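Local atomic coordinates of abietadiene synthase, chloroplastic (Abies grandis, PDB entry 3S9V), a protein that belongs to the terpene synthase family of plants, as a large, mainly helical enzyme of the plastid. Residues E34-E39 / Y463-K468. Residues are numbered along the deposited sequence; the frame is centred on the assembly and turned at random.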
loop_
_atom_site.group_PDB
_atom_site.type_symbol
_atom_site.label_atom_id
_atom_site.label_comp_id
_atom_site.label_asym_id
_atom_site.label_seq_id
_atom_site.Cartn_x
_atom_site.Cartn_y
_atom_site.Cartn_z
ATOM N N GLU A 34 -5.222 -1.980 24.191
ATOM C CA GLU A 34 -5.679 -0.644 24.537
ATOM C C GLU A 34 -4.463 0.261 24.769
ATOM O O GLU A 34 -4.427 1.410 24.318
ATOM C CB GLU A 34 -6.553 -0.712 25.795
ATOM C CG GLU A 34 -7.175 0.619 26.220
ATOM C CD GLU A 34 -8.365 0.441 27.168
ATOM O OE1 GLU A 34 -8.214 -0.242 28.206
ATOM O OE2 GLU A 34 -9.451 0.992 26.867
ATOM N N THR A 35 -3.465 -0.273 25.463
ATOM C CA THR A 35 -2.250 0.471 25.762
ATOM C C THR A 35 -1.554 0.891 24.473
ATOM O O THR A 35 -1.238 2.063 24.280
ATOM C CB THR A 35 -1.278 -0.384 26.607
ATOM O OG1 THR A 35 -1.919 -0.750 27.832
ATOM C CG2 THR A 35 -0.009 0.391 26.923
ATOM N N LEU A 36 -1.318 -0.074 23.594
ATOM C CA LEU A 36 -0.662 0.199 22.329
ATOM C C LEU A 36 -1.388 1.274 21.532
ATOM O O LEU A 36 -0.760 2.153 20.940
ATOM C CB LEU A 36 -0.563 -1.089 21.514
ATOM C CG LEU A 36 0.498 -2.057 22.039
ATOM C CD1 LEU A 36 0.308 -3.447 21.450
ATOM C CD2 LEU A 36 1.866 -1.511 21.682
ATOM N N ILE A 37 -2.714 1.209 21.534
ATOM C CA ILE A 37 -3.518 2.172 20.800
ATOM C C ILE A 37 -3.363 3.589 21.331
ATOM O O ILE A 37 -3.275 4.538 20.556
ATOM C CB ILE A 37 -5.020 1.783 20.815
ATOM C CG1 ILE A 37 -5.226 0.475 20.047
ATOM C CG2 ILE A 37 -5.855 2.864 20.158
ATOM C CD1 ILE A 37 -6.671 0.026 19.977
ATOM N N SER A 38 -3.333 3.746 22.649
ATOM C CA SER A 38 -3.189 5.085 23.199
ATOM C C SER A 38 -1.761 5.592 22.974
ATOM O O SER A 38 -1.539 6.791 22.812
ATOM C CB SER A 38 -3.545 5.098 24.694
ATOM O OG SER A 38 -2.614 4.350 25.452
ATOM N N GLU A 39 -0.800 4.673 22.940
ATOM C CA GLU A 39 0.595 5.047 22.733
ATOM C C GLU A 39 0.851 5.462 21.292
ATOM O O GLU A 39 1.631 6.377 21.025
ATOM C CB GLU A 39 1.518 3.888 23.116
ATOM C CG GLU A 39 1.634 3.677 24.617
ATOM C CD GLU A 39 2.551 2.525 24.985
ATOM O OE1 GLU A 39 2.866 2.377 26.188
ATOM O OE2 GLU A 39 2.952 1.765 24.077
ATOM N N TYR A 463 3.780 -0.942 16.319
ATOM C CA TYR A 463 2.817 -1.108 15.241
ATOM C C TYR A 463 2.626 -2.606 15.010
ATOM O O TYR A 463 1.503 -3.097 14.947
ATOM C CB TYR A 463 3.320 -0.486 13.929
ATOM C CG TYR A 463 3.415 1.023 13.891
ATOM C CD1 TYR A 463 2.446 1.823 14.492
ATOM C CD2 TYR A 463 4.441 1.652 13.185
ATOM C CE1 TYR A 463 2.491 3.212 14.389
ATOM C CE2 TYR A 463 4.497 3.040 13.071
ATOM C CZ TYR A 463 3.520 3.816 13.678
ATOM O OH TYR A 463 3.570 5.191 13.578
ATOM N N LEU A 464 3.741 -3.319 14.881
ATOM C CA LEU A 464 3.725 -4.753 14.627
ATOM C C LEU A 464 3.115 -5.554 15.771
ATOM O O LEU A 464 2.385 -6.521 15.544
ATOM C CB LEU A 464 5.145 -5.259 14.352
ATOM C CG LEU A 464 5.207 -6.733 13.939
ATOM C CD1 LEU A 464 4.276 -6.974 12.748
ATOM C CD2 LEU A 464 6.629 -7.114 13.594
ATOM N N GLU A 465 3.421 -5.159 17.000
ATOM C CA GLU A 465 2.883 -5.848 18.158
ATOM C C GLU A 465 1.363 -5.734 18.128
ATOM O O GLU A 465 0.652 -6.716 18.335
ATOM C CB GLU A 465 3.428 -5.222 19.442
ATOM C CG GLU A 465 2.960 -5.901 20.716
ATOM C CD GLU A 465 3.565 -5.284 21.963
ATOM O OE1 GLU A 465 3.296 -5.803 23.068
ATOM O OE2 GLU A 465 4.308 -4.285 21.837
ATOM N N LEU A 466 0.867 -4.531 17.859
ATOM C CA LEU A 466 -0.572 -4.316 17.811
ATOM C C LEU A 466 -1.218 -5.048 16.637
ATOM O O LEU A 466 -2.302 -5.606 16.776
ATOM C CB LEU A 466 -0.882 -2.827 17.712
ATOM C CG LEU A 466 -2.361 -2.485 17.595
ATOM C CD1 LEU A 466 -3.111 -3.016 18.819
ATOM C CD2 LEU A 466 -2.518 -0.976 17.471
ATOM N N ALA A 467 -0.544 -5.047 15.488
ATOM C CA ALA A 467 -1.050 -5.712 14.288
ATOM C C ALA A 467 -1.253 -7.215 14.510
ATOM O O ALA A 467 -2.214 -7.806 14.006
ATOM C CB ALA A 467 -0.088 -5.491 13.124
ATOM N N LYS A 468 -0.342 -7.836 15.253
ATOM C CA LYS A 468 -0.445 -9.262 15.519
ATOM C C LYS A 468 -1.550 -9.556 16.534
ATOM O O LYS A 468 -2.394 -10.430 16.315
ATOM C CB LYS A 468 0.901 -9.807 16.010
ATOM C CG LYS A 468 1.994 -9.778 14.950
ATOM C CD LYS A 468 3.286 -10.415 15.450
ATOM C CE LYS A 468 4.320 -10.502 14.338
ATOM N NZ LYS A 468 5.622 -11.032 14.833
#
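L36 is the main point at which helix 29-46 meets helix 461-491, and it does so by setting its forked end against the side chain of E465 and the backbone and CB of L466. With CG anti to the carbonyl carbon (chi1 -74°) and chi2 at 165°, both methyls are carried to E465, and CD1 reaches its CG methylene at 3.7 Å. The same CD1 lies 4.0 Å from CB of L466 and 3.8 Å from the L466 backbone N, so this leucine packs on main chain as well as side chains. CD2 rests near the carboxylate, 3.7 Å from OE2 of E465. The E465 chain is extended and crosses L36 at about a right angle; its CG and CD meet the leucine methyls while its OE1 forms a salt bridge with R32, one turn back on helix 29-46.

Between 34-39 and 463-468 there is no hydrogen bond; the touching is largely apolar, flanked by salt bridges to neighbouring residues of the two helices. The segment axes approach to 9.8 Å and run nearer antiparallel than parallel, at 139°. In this terpene synthase, of the three-domain αβγ helical type, the first modelled helix packs against the start of helix 461-491, more than 400 residues later in the chain.

I37 adds a smaller touch, its CG1 meeting CD2 of L466 at 4.0 Å, again with side chains crossing at about a right angle. It also packs on H288 and F289. L466 touches I33, L36, I37 and I40, a diamond of four residues on helix 29-46, as a knob in a hole. E39 in turn pairs through OE2 with K462, a second ionic link between the helices.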